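Local coordinates for protein pyruvate kinase 1 (Trypanosoma brucei brucei, PDB 4HYW) that catalyses the last step of glycolysis, transferring the phosphate of phosphoenolpyruvate to ADP to give pyruvate and ATP, at residues Thr92-Asp97 with Leu172-Gly177; Asp146-Leu151 with Asn168-Thr173. All coordinates share one frame; numbering follows the deposited sequence. Where two conformers were deposited one is given.

Contact 1 (Thr92-Asp97 with Leu172-Gly177)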
ATOM      1  N   THR A  92      32.804 -42.537  -6.647  1.00 38.96           N
ATOM      2  CA  THR A  92      34.073 -43.074  -7.096  1.00 40.25           C
ATOM      3  C   THR A  92      34.010 -44.598  -7.153  1.00 41.28           C
ATOM      4  O   THR A  92      33.130 -45.221  -6.532  1.00 42.73           O
ATOM      5  CB  THR A  92      35.201 -42.696  -6.127  1.00 41.72           C
ATOM      6  OG1 THR A  92      34.985 -43.355  -4.873  1.00 41.87           O
ATOM      7  CG2 THR A  92      35.236 -41.190  -5.917  1.00 41.12           C
ATOM      8  N   GLY A  93      34.992 -45.206  -7.811  1.00 41.67           N
ATOM      9  CA  GLY A  93      35.270 -46.623  -7.592  1.00 44.18           C
ATOM     10  C   GLY A  93      36.049 -46.867  -6.307  1.00 45.99           C
ATOM     11  O   GLY A  93      36.133 -45.982  -5.434  1.00 51.03           O
ATOM     12  N   LEU A  94      36.699 -48.026  -6.237  1.00 48.68           N
ATOM     13  CA  LEU A  94      37.555 -48.383  -5.105  1.00 50.56           C
ATOM     14  C   LEU A  94      38.975 -47.886  -5.313  1.00 52.52           C
ATOM     15  O   LEU A  94      39.412 -47.647  -6.458  1.00 51.08           O
ATOM     16  CB  LEU A  94      37.596 -49.909  -4.903  1.00 50.83           C
ATOM     17  CG  LEU A  94      36.337 -50.744  -5.120  1.00 50.80           C
ATOM     18  CD1 LEU A  94      36.641 -52.202  -4.795  1.00 49.70           C
ATOM     19  CD2 LEU A  94      35.186 -50.240  -4.262  1.00 49.05           C
ATOM     20  N   PHE A  95      39.723 -47.828  -4.212  1.00 50.18           N
ATOM     21  CA  PHE A  95      41.136 -47.588  -4.267  1.00 52.31           C
ATOM     22  C   PHE A  95      41.941 -48.817  -3.835  1.00 60.00           C
ATOM     23  O   PHE A  95      41.459 -49.639  -3.036  1.00 58.15           O
ATOM     24  CB  PHE A  95      41.479 -46.369  -3.436  1.00 52.25           C
ATOM     25  CG  PHE A  95      40.830 -45.107  -3.937  1.00 54.84           C
ATOM     26  CD1 PHE A  95      41.484 -44.297  -4.860  1.00 51.09           C
ATOM     27  CD2 PHE A  95      39.504 -44.803  -3.599  1.00 51.01           C
ATOM     28  CE1 PHE A  95      40.861 -43.176  -5.387  1.00 50.15           C
ATOM     29  CE2 PHE A  95      38.881 -43.689  -4.131  1.00 53.15           C
ATOM     30  CZ  PHE A  95      39.565 -42.867  -5.018  1.00 49.01           C
ATOM     31  N   LYS A  96      43.120 -48.998  -4.441  1.00 62.31           N
ATOM     32  CA  LYS A  96      44.126 -49.913  -3.885  1.00 67.57           C
ATOM     33  C   LYS A  96      44.374 -49.554  -2.422  1.00 71.60           C
ATOM     34  O   LYS A  96      44.440 -48.360  -2.057  1.00 63.46           O
ATOM     35  CB  LYS A  96      45.440 -49.847  -4.671  1.00 63.18           C
ATOM     36  CG  LYS A  96      45.375 -50.461  -6.059  1.00 68.05           C
ATOM     37  CD  LYS A  96      46.700 -50.300  -6.806  1.00 70.01           C
ATOM     38  CE  LYS A  96      46.521 -50.499  -8.311  1.00 70.74           C
ATOM     39  NZ  LYS A  96      47.765 -50.241  -9.101  1.00 69.58           N
ATOM     40  N   ASP A  97      44.459 -50.585  -1.584  1.00 70.93           N
ATOM     41  CA  ASP A  97      44.702 -50.407  -0.156  1.00 76.47           C
ATOM     42  C   ASP A  97      43.531 -49.710   0.545  1.00 76.05           C
ATOM     43  O   ASP A  97      43.625 -49.353   1.723  1.00 72.06           O
ATOM     44  CB  ASP A  97      46.020 -49.647   0.078  1.00 80.83           C
ATOM     45  CG  ASP A  97      47.215 -50.296  -0.653  1.00 86.53           C
ATOM     46  OD1 ASP A  97      47.167 -51.521  -0.924  1.00 84.31           O
ATOM     47  OD2 ASP A  97      48.191 -49.576  -0.964  1.00 83.13           O
ATOM     48  N   LEU A 172      40.923 -40.230   0.918  1.00 55.75           N
ATOM     49  CA  LEU A 172      39.774 -40.670   0.162  1.00 54.20           C
ATOM     50  C   LEU A 172      39.639 -42.178   0.331  1.00 56.27           C
ATOM     51  O   LEU A 172      40.606 -42.910   0.130  1.00 61.60           O
ATOM     52  CB  LEU A 172      39.978 -40.324  -1.309  1.00 53.96           C
ATOM     53  CG  LEU A 172      38.805 -39.897  -2.187  1.00 53.36           C
ATOM     54  CD1 LEU A 172      37.955 -38.829  -1.522  1.00 49.25           C
ATOM     55  CD2 LEU A 172      39.313 -39.428  -3.550  1.00 50.29           C
ATOM     56  N   THR A 173      38.459 -42.641   0.740  1.00 52.09           N
ATOM     57  CA  THR A 173      38.220 -44.081   0.852  1.00 54.81           C
ATOM     58  C   THR A 173      37.313 -44.605  -0.267  1.00 53.73           C
ATOM     59  O   THR A 173      36.840 -43.834  -1.117  1.00 56.41           O
ATOM     60  CB  THR A 173      37.669 -44.489   2.257  1.00 58.64           C
ATOM     61  OG1 THR A 173      36.546 -43.670   2.608  1.00 57.18           O
ATOM     62  CG2 THR A 173      38.749 -44.342   3.336  1.00 56.48           C
ATOM     63  N   ASP A 174      37.086 -45.912  -0.275  1.00 51.94           N
ATOM     64  CA  ASP A 174      36.306 -46.557  -1.330  1.00 52.96           C
ATOM     65  C   ASP A 174      34.927 -45.913  -1.514  1.00 51.09           C
ATOM     66  O   ASP A 174      34.250 -45.582  -0.542  1.00 54.71           O
ATOM     67  CB  ASP A 174      36.145 -48.055  -1.036  1.00 53.40           C
ATOM     68  CG  ASP A 174      37.421 -48.856  -1.320  1.00 58.19           C
ATOM     69  OD1 ASP A 174      38.472 -48.236  -1.611  1.00 54.17           O
ATOM     70  OD2 ASP A 174      37.375 -50.105  -1.215  1.00 57.43           O
ATOM     71  N   ARG A 175      34.529 -45.729  -2.770  1.00 49.85           N
ATOM     72  CA  ARG A 175      33.156 -45.378  -3.116  0.50 49.03           C
ATOM     73  C   ARG A 175      32.644 -44.149  -2.338  1.00 49.45           C
ATOM     74  O   ARG A 175      31.637 -44.220  -1.623  1.00 50.14           O
ATOM     75  CB  ARG A 175      32.223 -46.582  -2.936  0.50 49.72           C
ATOM     76  CG  ARG A 175      32.699 -47.858  -3.638  0.50 51.15           C
ATOM     77  CD  ARG A 175      31.530 -48.629  -4.240  0.50 52.03           C
ATOM     78  NE  ARG A 175      31.870 -50.010  -4.599  0.50 52.65           N
ATOM     79  CZ  ARG A 175      32.049 -50.438  -5.846  0.50 51.55           C
ATOM     80  NH1 ARG A 175      31.994 -49.583  -6.862  0.50 48.60           N
ATOM     81  NH2 ARG A 175      32.305 -51.720  -6.076  0.50 49.97           N
ATOM     82  N   ARG A 176      33.335 -43.022  -2.500  1.00 45.91           N
ATOM     83  CA  ARG A 176      32.844 -41.746  -1.982  1.00 48.52           C
ATOM     84  C   ARG A 176      31.867 -41.091  -2.946  1.00 48.57           C
ATOM     85  O   ARG A 176      31.886 -41.371  -4.158  1.00 53.43           O
ATOM     86  CB  ARG A 176      33.998 -40.799  -1.692  1.00 48.77           C
ATOM     87  CG  ARG A 176      34.979 -41.328  -0.662  1.00 53.87           C
ATOM     88  CD  ARG A 176      34.328 -41.419   0.698  1.00 54.09           C
ATOM     89  NE  ARG A 176      33.719 -42.722   0.902  1.00 62.33           N
ATOM     90  CZ  ARG A 176      32.881 -43.001   1.892  1.00 66.23           C
ATOM     91  NH1 ARG A 176      32.377 -44.220   2.013  1.00 66.03           N
ATOM     92  NH2 ARG A 176      32.551 -42.059   2.761  1.00 71.57           N
ATOM     93  N   GLY A 177      31.010 -40.225  -2.409  1.00 46.71           N
ATOM     94  CA  GLY A 177      30.016 -39.524  -3.211  1.00 43.12           C
ATOM     95  C   GLY A 177      30.654 -38.475  -4.099  1.00 43.97           C
ATOM     96  O   GLY A 177      31.641 -37.834  -3.706  1.00 42.47           O
TER
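The F95 ring has the carboxylate oxygen OD1 of D174 at its edge, while L172 and O of T173 come to it obliquely, CD2 of L172 lying 3.7 Å from CZ of F95; the ring of F125 meets it with the planes at about 60°. In one of its conformers R175 has CD2 of L94 over one guanidinium face, toward the rim, and its NH1 in a salt bridge with E117. OD1 of D174 also takes the F95 backbone N-H at 2.9 Å and nearly straight, 179° at the hydrogen, though from above the carboxylate plane. D174 has CG beside its backbone N (chi1 -76°), which carries the carboxylate across to L94 and F95, where OD2 packs on CB of L94. Both segments belong to the small, mostly beta B domain of pyruvate kinase, a mobile lid over the active site set between barrel strands three and four. T92 joins them twice: its N bonds O of R176 at 2.9 Å, and its OG1 receives N of R176 at 2.9 Å. That hydroxyl also donates to O of G93, on a lone pair, while N of R175 reaches the same oxygen from above the carbonyl plane.

Contact 2 (Asp146-Leu151 with Asn168-Thr173)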
ATOM      1  N   ASP A 146      31.194 -35.411  -0.387  1.00 57.64           N
ATOM      2  CA  ASP A 146      30.346 -34.363   0.189  1.00 59.70           C
ATOM      3  C   ASP A 146      30.981 -33.003   0.111  1.00 57.89           C
ATOM      4  O   ASP A 146      30.793 -32.172   0.994  1.00 57.65           O
ATOM      5  CB  ASP A 146      29.981 -34.688   1.636  1.00 65.92           C
ATOM      6  CG  ASP A 146      28.784 -35.590   1.731  1.00 74.50           C
ATOM      7  OD1 ASP A 146      28.934 -36.723   2.232  1.00 80.40           O
ATOM      8  OD2 ASP A 146      27.708 -35.202   1.223  1.00 77.14           O
ATOM      9  N   GLY A 147      31.729 -32.770  -0.962  1.00 59.06           N
ATOM     10  CA  GLY A 147      32.341 -31.467  -1.199  1.00 54.94           C
ATOM     11  C   GLY A 147      33.555 -31.181  -0.341  1.00 54.72           C
ATOM     12  O   GLY A 147      34.156 -30.125  -0.467  1.00 59.45           O
ATOM     13  N   VAL A 148      33.939 -32.127   0.517  1.00 55.37           N
ATOM     14  CA  VAL A 148      35.086 -31.913   1.413  1.00 60.31           C
ATOM     15  C   VAL A 148      36.369 -31.752   0.606  1.00 58.46           C
ATOM     16  O   VAL A 148      37.291 -31.082   1.031  1.00 63.34           O
ATOM     17  CB  VAL A 148      35.269 -33.072   2.427  1.00 63.39           C
ATOM     18  CG1 VAL A 148      36.318 -32.708   3.479  1.00 61.05           C
ATOM     19  CG2 VAL A 148      33.946 -33.421   3.092  1.00 68.03           C
ATOM     20  N   MET A 149      36.413 -32.389  -0.556  1.00 57.47           N
ATOM     21  CA  MET A 149      37.534 -32.264  -1.470  1.00 56.75           C
ATOM     22  C   MET A 149      37.022 -31.742  -2.789  1.00 53.19           C
ATOM     23  O   MET A 149      35.980 -32.176  -3.270  1.00 59.13           O
ATOM     24  CB  MET A 149      38.205 -33.632  -1.684  1.00 54.18           C
ATOM     25  CG  MET A 149      39.325 -33.650  -2.734  1.00 55.93           C
ATOM     26  SD  MET A 149      40.081 -35.304  -2.952  1.00 55.71           S
ATOM     27  CE  MET A 149      41.063 -35.028  -4.413  1.00 60.36           C
ATOM     28  N   THR A 150      37.806 -30.878  -3.408  1.00 49.88           N
ATOM     29  CA  THR A 150      37.413 -30.202  -4.632  1.00 49.27           C
ATOM     30  C   THR A 150      38.452 -30.470  -5.724  1.00 49.87           C
ATOM     31  O   THR A 150      39.651 -30.491  -5.450  1.00 47.90           O
ATOM     32  CB  THR A 150      37.309 -28.684  -4.389  1.00 53.18           C
ATOM     33  OG1 THR A 150      36.340 -28.428  -3.350  1.00 53.44           O
ATOM     34  CG2 THR A 150      36.906 -27.949  -5.668  1.00 53.80           C
ATOM     35  N   LEU A 151      37.986 -30.745  -6.944  1.00 49.83           N
ATOM     36  CA  LEU A 151      38.884 -30.855  -8.106  1.00 49.48           C
ATOM     37  C   LEU A 151      38.543 -29.824  -9.177  1.00 50.69           C
ATOM     38  O   LEU A 151      37.385 -29.661  -9.540  1.00 52.53           O
ATOM     39  CB  LEU A 151      38.816 -32.252  -8.709  1.00 48.23           C
ATOM     40  CG  LEU A 151      38.975 -33.453  -7.771  1.00 52.16           C
ATOM     41  CD1 LEU A 151      38.622 -34.746  -8.505  1.00 48.97           C
ATOM     42  CD2 LEU A 151      40.383 -33.525  -7.218  1.00 48.09           C
ATOM     43  N   ASN A 168      42.774 -29.226  -2.348  1.00 58.18           N
ATOM     44  CA  ASN A 168      42.997 -29.285  -0.899  1.00 63.95           C
ATOM     45  C   ASN A 168      43.349 -30.665  -0.341  1.00 63.28           C
ATOM     46  O   ASN A 168      43.272 -31.664  -1.047  1.00 68.83           O
ATOM     47  CB  ASN A 168      41.823 -28.648  -0.125  1.00 65.17           C
ATOM     48  CG  ASN A 168      40.476 -29.256  -0.485  1.00 69.47           C
ATOM     49  OD1 ASN A 168      39.887 -28.932  -1.516  1.00 76.33           O
ATOM     50  ND2 ASN A 168      39.959 -30.090   0.394  1.00 67.61           N
ATOM     51  N   HIS A 169      43.781 -30.698   0.919  1.00 67.74           N
ATOM     52  CA  HIS A 169      44.153 -31.948   1.593  1.00 70.07           C
ATOM     53  C   HIS A 169      42.942 -32.813   1.865  1.00 67.35           C
ATOM     54  O   HIS A 169      41.962 -32.353   2.454  1.00 63.85           O
ATOM     55  CB  HIS A 169      44.877 -31.652   2.910  1.00 79.33           C
ATOM     56  CG  HIS A 169      46.242 -31.011   2.732  1.00 93.61           C
ATOM     57  ND1 HIS A 169      47.327 -31.705   2.316  1.00 96.15           N
ATOM     58  CD2 HIS A 169      46.681 -29.703   2.965  1.00 97.89           C
ATOM     59  CE1 HIS A 169      48.394 -30.883   2.269  1.00 95.59           C
ATOM     60  NE2 HIS A 169      47.998 -29.660   2.659  1.00 97.95           N
ATOM     61  N   HIS A 170      43.006 -34.078   1.450  1.00 58.88           N
ATOM     62  CA  HIS A 170      41.981 -35.039   1.812  1.00 57.73           C
ATOM     63  C   HIS A 170      42.398 -36.477   1.634  1.00 59.98           C
ATOM     64  O   HIS A 170      43.106 -36.830   0.693  1.00 58.62           O
ATOM     65  CB  HIS A 170      40.698 -34.763   1.048  1.00 57.98           C
ATOM     66  CG  HIS A 170      39.486 -35.435   1.637  1.00 57.21           C
ATOM     67  ND1 HIS A 170      38.989 -35.105   2.847  1.00 57.01           N
ATOM     68  CD2 HIS A 170      38.649 -36.430   1.127  1.00 54.44           C
ATOM     69  CE1 HIS A 170      37.896 -35.848   3.098  1.00 55.59           C
ATOM     70  NE2 HIS A 170      37.688 -36.654   2.048  1.00 56.64           N
ATOM     71  N   ARG A 171      41.932 -37.319   2.547  1.00 63.49           N
ATOM     72  CA  ARG A 171      42.098 -38.765   2.458  1.00 58.79           C
ATOM     73  C   ARG A 171      40.801 -39.381   1.920  1.00 57.50           C
ATOM     74  O   ARG A 171      39.711 -39.076   2.393  1.00 62.58           O
ATOM     75  CB  ARG A 171      42.422 -39.318   3.850  1.00 60.52           C
ATOM     76  CG  ARG A 171      42.542 -40.828   3.952  1.00 62.79           C
ATOM     77  CD  ARG A 171      42.571 -41.243   5.417  1.00 65.23           C
ATOM     78  NE  ARG A 171      42.369 -42.676   5.585  1.00 67.31           N
ATOM     79  CZ  ARG A 171      41.238 -43.238   6.011  1.00 71.23           C
ATOM     80  NH1 ARG A 171      41.156 -44.558   6.107  1.00 79.04           N
ATOM     81  NH2 ARG A 171      40.184 -42.492   6.316  1.00 69.82           N
ATOM     82  N   LEU A 172      40.923 -40.230   0.918  1.00 55.75           N
ATOM     83  CA  LEU A 172      39.774 -40.670   0.162  1.00 54.20           C
ATOM     84  C   LEU A 172      39.639 -42.178   0.331  1.00 56.27           C
ATOM     85  O   LEU A 172      40.606 -42.910   0.130  1.00 61.60           O
ATOM     86  CB  LEU A 172      39.978 -40.324  -1.309  1.00 53.96           C
ATOM     87  CG  LEU A 172      38.805 -39.897  -2.187  1.00 53.36           C
ATOM     88  CD1 LEU A 172      37.955 -38.829  -1.522  1.00 49.25           C
ATOM     89  CD2 LEU A 172      39.313 -39.428  -3.550  1.00 50.29           C
ATOM     90  N   THR A 173      38.459 -42.641   0.740  1.00 52.09           N
ATOM     91  CA  THR A 173      38.220 -44.081   0.852  1.00 54.81           C
ATOM     92  C   THR A 173      37.313 -44.605  -0.267  1.00 53.73           C
ATOM     93  O   THR A 173      36.840 -43.834  -1.117  1.00 56.41           O
ATOM     94  CB  THR A 173      37.669 -44.489   2.257  1.00 58.64           C
ATOM     95  OG1 THR A 173      36.546 -43.670   2.608  1.00 57.18           O
ATOM     96  CG2 THR A 173      38.749 -44.342   3.336  1.00 56.48           C
TER
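N168 lays its side-chain amide against the backbone of V148 and T150. Its ND2 gives a hydrogen bond to O of V148 at 2.9 Å, in the carbonyl plane and on a lone pair; V148 O is tilted 15° from the amide plane of N168. On the other arm, OD1 takes N of T150 in a weak bond of 3.4 Å. CG of N168 stands between its own backbone N and carbonyl carbon (chi1 55°), and this turns the amide in toward the other segment. Beside it, H170 meets two side chains: V148 crosses it at about a right angle, with CG1 3.5 Å from CE1 of H170, and M149 obliquely, with CB 4.0 Å from CG of H170. The M149 chain is extended and passes H170 CB at 4.1 Å with its sulfur, before SD reaches CD2 of L172 at 4.2 Å. This packing belongs to the beta-rich B domain of pyruvate kinase. V148 and M149 both face V144 on the adjoining strand 141-144, a classic beta bulge at the start of strand 149-158. Further out, NE2 of H170 is hydrogen-bonded to D145, which helps fix the rotation of the ring. CD1 of L172 lies at the edge of that ring, in its plane. Strand 170-173 itself is paired with strand 99-102 through backbone bonds of H170 with F102 and L172 with V100, and F102 also touches M149 and L172. V148 also packs on R308 of the second subunit.

From the N terminus, the chain leaves barrel strand 80-84 and passes through 92-97 into strand 99-102. It then lays down three strands of the six-stranded sheet and goes through 146-151 into strand 149-158. Strand 161-166 brings it back to 168-173, so contact 2 closes a short loop with 16 residues between its segments. Contact 1 closes the longer one, with 74 between, as 172-177 returns to 92-97; the shorter loop lies within the longer. Strand 170-173 serves both: L172 and T173 fall in both contacts, whose centres are about 11 Å apart. Contact 2 ties that strand to the six-stranded sheet, contact 1 to the connection from the barrel.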